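Local coordinates for probable cell division protein WhiA (Thermotoga maritima, PDB 3HYI) that probably takes part in cell division and chromosome segregation, pairing a degenerate LAGLIDADG homing-endonuclease domain with a DNA-binding helix-turn-helix domain, at residues 233-238 with 285-290; 34-39 with 97-102. One frame throughout, in Å; residues are numbered along the deposited sequence.

Interaction 1: 233-238 with 285-290; sequences ELIKEN and IKIAER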
ATOM      1  N   GLU A 233     -51.007 -18.906  -6.093  1.00 25.02           N
ATOM      2  CA  GLU A 233     -52.203 -18.931  -6.942  1.00 25.19           C
ATOM      3  C   GLU A 233     -52.818 -20.329  -6.992  1.00 24.90           C
ATOM      4  O   GLU A 233     -54.036 -20.475  -6.932  1.00 24.97           O
ATOM      5  CB  GLU A 233     -51.883 -18.479  -8.375  1.00 25.38           C
ATOM      6  CG  GLU A 233     -51.241 -17.094  -8.517  1.00 26.53           C
ATOM      7  CD  GLU A 233     -52.228 -15.949  -8.474  1.00 28.11           C
ATOM      8  OE1 GLU A 233     -53.276 -16.081  -7.803  1.00 29.47           O
ATOM      9  OE2 GLU A 233     -51.944 -14.904  -9.107  1.00 28.88           O
ATOM     10  N   LEU A 234     -51.971 -21.346  -7.126  1.00 24.82           N
ATOM     11  CA  LEU A 234     -52.423 -22.742  -7.156  1.00 24.66           C
ATOM     12  C   LEU A 234     -53.119 -23.137  -5.858  1.00 24.64           C
ATOM     13  O   LEU A 234     -54.178 -23.766  -5.882  1.00 24.77           O
ATOM     14  CB  LEU A 234     -51.242 -23.685  -7.411  1.00 24.55           C
ATOM     15  CG  LEU A 234     -50.672 -23.695  -8.830  1.00 24.59           C
ATOM     16  CD1 LEU A 234     -49.328 -24.399  -8.857  1.00 24.26           C
ATOM     17  CD2 LEU A 234     -51.641 -24.359  -9.801  1.00 24.51           C
ATOM     18  N   ILE A 235     -52.516 -22.762  -4.732  1.00 24.68           N
ATOM     19  CA  ILE A 235     -53.067 -23.052  -3.406  1.00 24.68           C
ATOM     20  C   ILE A 235     -54.399 -22.337  -3.206  1.00 24.78           C
ATOM     21  O   ILE A 235     -55.349 -22.916  -2.674  1.00 24.56           O
ATOM     22  CB  ILE A 235     -52.093 -22.621  -2.281  1.00 24.64           C
ATOM     23  CG1 ILE A 235     -50.843 -23.505  -2.280  1.00 24.56           C
ATOM     24  CG2 ILE A 235     -52.770 -22.693  -0.913  1.00 24.66           C
ATOM     25  CD1 ILE A 235     -49.722 -22.960  -1.417  1.00 24.75           C
ATOM     26  N   LYS A 236     -54.453 -21.076  -3.630  1.00 24.94           N
ATOM     27  CA  LYS A 236     -55.673 -20.277  -3.544  1.00 25.05           C
ATOM     28  C   LYS A 236     -56.799 -20.927  -4.337  1.00 25.09           C
ATOM     29  O   LYS A 236     -57.933 -21.020  -3.863  1.00 24.96           O
ATOM     30  CB  LYS A 236     -55.421 -18.855  -4.059  1.00 25.09           C
ATOM     31  CG  LYS A 236     -56.655 -17.970  -4.064  1.00 25.23           C
ATOM     32  CD  LYS A 236     -56.308 -16.518  -4.343  1.00 25.81           C
ATOM     33  CE  LYS A 236     -57.558 -15.707  -4.651  1.00 25.92           C
ATOM     34  NZ  LYS A 236     -57.329 -14.244  -4.484  1.00 26.43           N
ATOM     35  N   GLU A 237     -56.471 -21.381  -5.543  1.00 25.18           N
ATOM     36  CA  GLU A 237     -57.440 -22.032  -6.421  1.00 25.40           C
ATOM     37  C   GLU A 237     -57.924 -23.377  -5.869  1.00 25.41           C
ATOM     38  O   GLU A 237     -59.123 -23.664  -5.904  1.00 25.34           O
ATOM     39  CB  GLU A 237     -56.831 -22.237  -7.813  1.00 25.43           C
ATOM     40  CG  GLU A 237     -57.759 -22.910  -8.811  1.00 25.74           C
ATOM     41  N   ASN A 238     -56.996 -24.180  -5.345  1.00 25.49           N
ATOM     42  CA  ASN A 238     -57.266 -25.592  -5.029  1.00 25.63           C
ATOM     43  C   ASN A 238     -57.669 -25.908  -3.584  1.00 25.82           C
ATOM     44  O   ASN A 238     -58.453 -26.828  -3.359  1.00 25.79           O
ATOM     45  CB  ASN A 238     -56.062 -26.450  -5.432  1.00 25.61           C
ATOM     46  CG  ASN A 238     -55.908 -26.556  -6.939  1.00 25.64           C
ATOM     47  OD1 ASN A 238     -56.590 -27.348  -7.586  1.00 26.06           O
ATOM     48  ND2 ASN A 238     -55.016 -25.752  -7.506  1.00 25.50           N
ATOM     49  N   ILE A 285     -44.265 -23.148  -1.572  1.00 26.09           N
ATOM     50  CA  ILE A 285     -43.950 -23.760  -2.866  1.00 26.12           C
ATOM     51  C   ILE A 285     -43.990 -25.293  -2.789  1.00 26.15           C
ATOM     52  O   ILE A 285     -44.509 -25.949  -3.695  1.00 26.09           O
ATOM     53  CB  ILE A 285     -42.576 -23.283  -3.389  1.00 26.10           C
ATOM     54  CG1 ILE A 285     -42.655 -21.812  -3.806  1.00 26.07           C
ATOM     55  CG2 ILE A 285     -42.112 -24.130  -4.571  1.00 26.11           C
ATOM     56  CD1 ILE A 285     -41.303 -21.186  -4.091  1.00 25.97           C
ATOM     57  N   LYS A 286     -43.448 -25.850  -1.707  1.00 26.20           N
ATOM     58  CA  LYS A 286     -43.505 -27.295  -1.447  1.00 26.36           C
ATOM     59  C   LYS A 286     -44.954 -27.794  -1.391  1.00 26.50           C
ATOM     60  O   LYS A 286     -45.276 -28.842  -1.953  1.00 26.46           O
ATOM     61  CB  LYS A 286     -42.747 -27.633  -0.149  1.00 26.41           C
ATOM     62  CG  LYS A 286     -43.082 -28.979   0.511  1.00 26.58           C
ATOM     63  CD  LYS A 286     -42.676 -30.179  -0.336  1.00 26.73           C
ATOM     64  CE  LYS A 286     -43.110 -31.479   0.331  1.00 26.89           C
ATOM     65  NZ  LYS A 286     -42.659 -32.693  -0.409  1.00 27.02           N
ATOM     66  N   ILE A 287     -45.820 -27.036  -0.721  1.00 26.66           N
ATOM     67  CA  ILE A 287     -47.247 -27.367  -0.643  1.00 26.71           C
ATOM     68  C   ILE A 287     -47.937 -27.289  -2.011  1.00 26.91           C
ATOM     69  O   ILE A 287     -48.788 -28.117  -2.326  1.00 26.72           O
ATOM     70  CB  ILE A 287     -47.984 -26.455   0.371  1.00 26.70           C
ATOM     71  CG1 ILE A 287     -47.592 -26.835   1.803  1.00 26.74           C
ATOM     72  CG2 ILE A 287     -49.495 -26.559   0.205  1.00 26.42           C
ATOM     73  CD1 ILE A 287     -48.085 -25.864   2.853  1.00 26.30           C
ATOM     74  N   ALA A 288     -47.558 -26.304  -2.822  1.00 27.21           N
ATOM     75  CA  ALA A 288     -48.184 -26.093  -4.132  1.00 27.56           C
ATOM     76  C   ALA A 288     -47.809 -27.134  -5.203  1.00 27.98           C
ATOM     77  O   ALA A 288     -48.435 -27.170  -6.263  1.00 27.94           O
ATOM     78  CB  ALA A 288     -47.878 -24.683  -4.638  1.00 27.51           C
ATOM     79  N   GLU A 289     -46.797 -27.965  -4.939  1.00 28.56           N
ATOM     80  CA  GLU A 289     -46.402 -29.041  -5.868  1.00 29.08           C
ATOM     81  C   GLU A 289     -47.504 -30.095  -6.022  1.00 29.40           C
ATOM     82  O   GLU A 289     -47.612 -30.753  -7.058  1.00 29.45           O
ATOM     83  CB  GLU A 289     -45.103 -29.711  -5.404  1.00 29.15           C
ATOM     84  CG  GLU A 289     -43.851 -28.898  -5.701  1.00 29.50           C
ATOM     85  CD  GLU A 289     -42.586 -29.518  -5.125  1.00 30.08           C
ATOM     86  OE1 GLU A 289     -42.487 -30.765  -5.079  1.00 30.37           O
ATOM     87  OE2 GLU A 289     -41.683 -28.753  -4.725  1.00 30.52           O
ATOM     88  N   ARG A 290     -48.280 -30.263  -4.954  1.00 29.81           N
ATOM     89  CA  ARG A 290     -49.566 -30.964  -4.961  1.00 30.18           C
ATOM     90  C   ARG A 290     -50.386 -30.712  -6.225  1.00 30.47           C
ATOM     91  O   ARG A 290     -50.842 -31.646  -6.884  1.00 30.43           O
ATOM     92  CB  ARG A 290     -50.399 -30.456  -3.774  1.00 30.22           C
ATOM     93  CG  ARG A 290     -51.062 -31.513  -2.940  1.00 30.57           C
ATOM     94  CD  ARG A 290     -51.396 -30.967  -1.559  1.00 30.76           C
ATOM     95  NE  ARG A 290     -50.190 -30.727  -0.763  1.00 30.86           N
ATOM     96  CZ  ARG A 290     -50.166 -30.603   0.563  1.00 31.07           C
ATOM     97  NH1 ARG A 290     -51.282 -30.704   1.280  1.00 31.38           N
ATOM     98  NH2 ARG A 290     -49.011 -30.384   1.184  1.00 30.87           N
TER

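Interaction 2: 34-39 with 97-102; sequences GFIKAR and ESFMVI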
ATOM      1  N   GLY A  34      24.875  12.721   1.068  1.00 21.30           N
ATOM      2  CA  GLY A  34      23.554  12.229   1.451  1.00 21.40           C
ATOM      3  C   GLY A  34      23.544  11.662   2.860  1.00 21.52           C
ATOM      4  O   GLY A  34      22.656  11.972   3.651  1.00 21.51           O
ATOM      5  N   PHE A  35      24.536  10.827   3.162  1.00 21.75           N
ATOM      6  CA  PHE A  35      24.753  10.315   4.521  1.00 21.74           C
ATOM      7  C   PHE A  35      24.993  11.459   5.506  1.00 22.11           C
ATOM      8  O   PHE A  35      24.402  11.489   6.589  1.00 22.18           O
ATOM      9  CB  PHE A  35      25.960   9.369   4.564  1.00 21.55           C
ATOM     10  CG  PHE A  35      25.643   7.935   4.225  1.00 21.19           C
ATOM     11  CD1 PHE A  35      25.356   7.020   5.230  1.00 20.58           C
ATOM     12  CD2 PHE A  35      25.676   7.491   2.910  1.00 20.77           C
ATOM     13  CE1 PHE A  35      25.080   5.686   4.927  1.00 20.83           C
ATOM     14  CE2 PHE A  35      25.403   6.160   2.598  1.00 20.84           C
ATOM     15  CZ  PHE A  35      25.105   5.257   3.610  1.00 20.57           C
ATOM     16  N   ILE A  36      25.870  12.390   5.124  1.00 22.46           N
ATOM     17  CA  ILE A  36      26.219  13.536   5.970  1.00 22.66           C
ATOM     18  C   ILE A  36      25.010  14.429   6.250  1.00 23.08           C
ATOM     19  O   ILE A  36      24.751  14.778   7.402  1.00 23.22           O
ATOM     20  CB  ILE A  36      27.339  14.395   5.338  1.00 22.62           C
ATOM     21  CG1 ILE A  36      28.663  13.627   5.313  1.00 22.33           C
ATOM     22  CG2 ILE A  36      27.520  15.702   6.112  1.00 22.56           C
ATOM     23  CD1 ILE A  36      29.785  14.370   4.613  1.00 21.75           C
ATOM     24  N   LYS A  37      24.278  14.796   5.201  1.00 23.66           N
ATOM     25  CA  LYS A  37      23.106  15.665   5.349  1.00 24.19           C
ATOM     26  C   LYS A  37      22.009  15.021   6.202  1.00 24.55           C
ATOM     27  O   LYS A  37      21.383  15.692   7.025  1.00 24.61           O
ATOM     28  CB  LYS A  37      22.532  16.047   3.981  1.00 24.31           C
ATOM     29  CG  LYS A  37      23.395  17.003   3.154  1.00 24.80           C
ATOM     30  CD  LYS A  37      23.687  18.301   3.890  1.00 25.13           C
ATOM     31  CE  LYS A  37      24.125  19.397   2.929  1.00 25.89           C
ATOM     32  NZ  LYS A  37      24.735  20.558   3.643  1.00 26.12           N
ATOM     33  N   ALA A  38      21.786  13.724   6.007  1.00 24.94           N
ATOM     34  CA  ALA A  38      20.725  13.006   6.716  1.00 25.25           C
ATOM     35  C   ALA A  38      21.095  12.656   8.160  1.00 25.58           C
ATOM     36  O   ALA A  38      20.310  12.896   9.078  1.00 25.46           O
ATOM     37  CB  ALA A  38      20.338  11.742   5.952  1.00 25.07           C
ATOM     38  N   ARG A  39      22.282  12.085   8.357  1.00 26.19           N
ATOM     39  CA  ARG A  39      22.654  11.523   9.663  1.00 26.66           C
ATOM     40  C   ARG A  39      24.042  11.917  10.179  1.00 27.07           C
ATOM     41  O   ARG A  39      24.518  11.354  11.166  1.00 27.08           O
ATOM     42  CB  ARG A  39      22.529   9.994   9.608  1.00 26.63           C
ATOM     43  CG  ARG A  39      21.088   9.486   9.528  1.00 26.71           C
ATOM     44  CD  ARG A  39      20.274   9.893  10.758  1.00 26.87           C
ATOM     45  NE  ARG A  39      18.938   9.299  10.777  1.00 27.21           N
ATOM     46  CZ  ARG A  39      18.668   8.038  11.115  1.00 27.79           C
ATOM     47  NH1 ARG A  39      19.640   7.201  11.458  1.00 27.95           N
ATOM     48  NH2 ARG A  39      17.411   7.605  11.102  1.00 27.69           N
ATOM     49  N   GLU A  97      37.551  18.469   3.442  1.00 25.92           N
ATOM     50  CA  GLU A  97      36.832  19.575   2.796  1.00 26.07           C
ATOM     51  C   GLU A  97      36.286  19.176   1.419  1.00 26.26           C
ATOM     52  O   GLU A  97      35.301  19.744   0.945  1.00 26.14           O
ATOM     53  CB  GLU A  97      37.727  20.813   2.675  1.00 26.06           C
ATOM     54  CG  GLU A  97      38.306  21.285   4.010  1.00 26.23           C
ATOM     55  CD  GLU A  97      38.921  22.671   3.950  1.00 26.10           C
ATOM     56  OE1 GLU A  97      39.192  23.170   2.837  1.00 26.14           O
ATOM     57  OE2 GLU A  97      39.136  23.260   5.030  1.00 26.02           O
ATOM     58  N   SER A  98      36.931  18.194   0.792  1.00 26.48           N
ATOM     59  CA  SER A  98      36.454  17.615  -0.464  1.00 26.70           C
ATOM     60  C   SER A  98      35.026  17.068  -0.363  1.00 26.82           C
ATOM     61  O   SER A  98      34.283  17.099  -1.347  1.00 26.92           O
ATOM     62  CB  SER A  98      37.399  16.499  -0.919  1.00 26.69           C
ATOM     63  OG  SER A  98      37.455  15.457   0.043  1.00 27.02           O
ATOM     64  N   PHE A  99      34.647  16.573   0.817  1.00 27.01           N
ATOM     65  CA  PHE A  99      33.288  16.069   1.058  1.00 27.11           C
ATOM     66  C   PHE A  99      32.208  17.114   0.750  1.00 27.38           C
ATOM     67  O   PHE A  99      31.134  16.771   0.251  1.00 27.62           O
ATOM     68  CB  PHE A  99      33.094  15.623   2.519  1.00 26.96           C
ATOM     69  CG  PHE A  99      33.928  14.433   2.946  1.00 26.85           C
ATOM     70  CD1 PHE A  99      33.964  14.076   4.289  1.00 26.64           C
ATOM     71  CD2 PHE A  99      34.667  13.673   2.038  1.00 26.77           C
ATOM     72  CE1 PHE A  99      34.710  12.991   4.725  1.00 26.60           C
ATOM     73  CE2 PHE A  99      35.419  12.583   2.472  1.00 26.70           C
ATOM     74  CZ  PHE A  99      35.439  12.244   3.815  1.00 26.45           C
ATOM     75  N   MET A 100      32.489  18.376   1.071  1.00 27.57           N
ATOM     76  CA  MET A 100      31.494  19.451   0.982  1.00 27.82           C
ATOM     77  C   MET A 100      31.529  20.247  -0.328  1.00 27.85           C
ATOM     78  O   MET A 100      30.743  21.179  -0.501  1.00 27.92           O
ATOM     79  CB  MET A 100      31.674  20.421   2.156  1.00 27.83           C
ATOM     80  CG  MET A 100      31.596  19.777   3.539  1.00 28.24           C
ATOM     81  SD  MET A 100      30.012  18.986   3.896  1.00 29.13           S
ATOM     82  CE  MET A 100      30.299  17.333   3.299  1.00 29.82           C
ATOM     83  N   VAL A 101      32.420  19.883  -1.250  1.00 27.89           N
ATOM     84  CA  VAL A 101      32.595  20.634  -2.497  1.00 27.88           C
ATOM     85  C   VAL A 101      31.564  20.265  -3.576  1.00 27.82           C
ATOM     86  O   VAL A 101      31.322  21.048  -4.496  1.00 27.93           O
ATOM     87  CB  VAL A 101      34.033  20.461  -3.055  1.00 27.91           C
ATOM     88  CG1 VAL A 101      34.226  21.259  -4.337  1.00 27.74           C
ATOM     89  CG2 VAL A 101      35.057  20.896  -2.016  1.00 27.89           C
ATOM     90  N   ILE A 102      30.950  19.088  -3.462  1.00 27.86           N
ATOM     91  CA  ILE A 102      29.998  18.610  -4.477  1.00 27.79           C
ATOM     92  C   ILE A 102      28.641  19.323  -4.411  1.00 27.54           C
ATOM     93  O   ILE A 102      28.120  19.597  -3.328  1.00 27.45           O
ATOM     94  CB  ILE A 102      29.789  17.062  -4.397  1.00 27.86           C
ATOM     95  CG1 ILE A 102      30.531  16.354  -5.536  1.00 28.06           C
ATOM     96  CG2 ILE A 102      28.313  16.689  -4.504  1.00 28.09           C
ATOM     97  CD1 ILE A 102      32.039  16.394  -5.415  1.00 28.39           C
TER

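Interaction 1: 233-238 with 285-290
I235 reaches across to A288 and I287 near the ends of helices 207-238 and 274-288. Its CB stays back, 5.2 Å from the CB of A288. CG1 is the first atom to touch. It lies anti to the carbonyl carbon (chi1 -68°), and from there it meets the A288 methyl, with CG1 of I235 4.0 Å from CB of A288. The chain then extends through chi2, at 167°, and carries CD1 onward. This tip packs on two methyls at once, the CB of A288 and the CG2 of I287; from CD1 of I235 to CG2 of I287 is 4.0 Å. The two isoleucine side chains cross at about a right angle.

L234 adds a second, lighter touch. Its CD1 comes to 3.9 Å from the backbone O of A288.

The small side chain of A288 lets the backbones come close, with CA of I235 5.8 Å from CA of A288. A231, one helical turn before I235, also touches A288, and L241 touches I235 from the following loop. Cutting I235 back to an alanine here is likely to leave the methyls of A288 and I287 without their mate and open a gap between the helices.

Helix 274-288 belongs to the predicted helix-turn-helix motif, so the contact packs the end of that motif on the long helix 207-238. It is made by aliphatic side chains and one backbone carbonyl, with no polar bond between the segments. It therefore probably depends on van der Waals packing and on shielding part of the apolar surface from water.

Interaction 2: 34-39 with 97-102
I36, M100 and F99 make this contact, with I36 giving up the largest share of surface. I36 sits on helix 25-39 and points at the loop 97-102. All its touching is done by one atom, CD1. CG1 is anti to the carbonyl carbon (chi1 -68°) and chi2 is extended, at 176°. The terminal methyl is thereby carried straight out from the helix.

M100 comes from the loop. Its CB does not aim at the helix, but the chain bends at chi2 and again at chi3, and this brings the CE methyl round to I36. The two side chains meet tip to tip, with CD1 of I36 3.3 Å from CE of M100. That is shorter than two methyls usually allow, so the exact separation is doubtful.

F99 gives a smaller share. Its CB points toward the helix and lies 4.1 Å from CD1 of I36. The I36 and F99 side chains cross at about a right angle. One methyl of the helix thus rests against two successive residues of the loop.

The backbones stay well apart, with CA of I36 9.0 Å from CA of F99, so side chains alone bridge the segments. The contact is buried and wholly apolar. I49 of strand 48-53 touches both I36 and F99, while L32 and L33 of helix 25-39 touch F99 and M100.

Helix 25-39 also packs on helix 108-122, through A38 against L118 and S121. The contact thus sets the loop after strand 88-94 on helix 25-39, beside the sheet. This helix, paired with 108-122, is consistent with the LAGLIDADG homing-endonuclease fold, kept here in degenerate form.

From the N terminus, the chain passes helix 25-39, the four-stranded sheet and helix 56-68 before the loop 97-102 returns to helix 25-39. Interaction 2 closes this loop, within the LAGLIDADG-like part. The chain goes on through helix 108-122 and a second four-stranded sheet to helix 207-238. Interaction 1 closes a loop of 46 residues that holds helices but no strand. The two loops are in series and neither nest nor cross. The centres of interactions 1 and 2 are about 89 Å apart, on opposite sides of the chain's centre. Interaction 2 ties the loop after strand 88-94 to helix 25-39, and interaction 1 ties helix 274-288 to helix 207-238, far apart in an elongated chain.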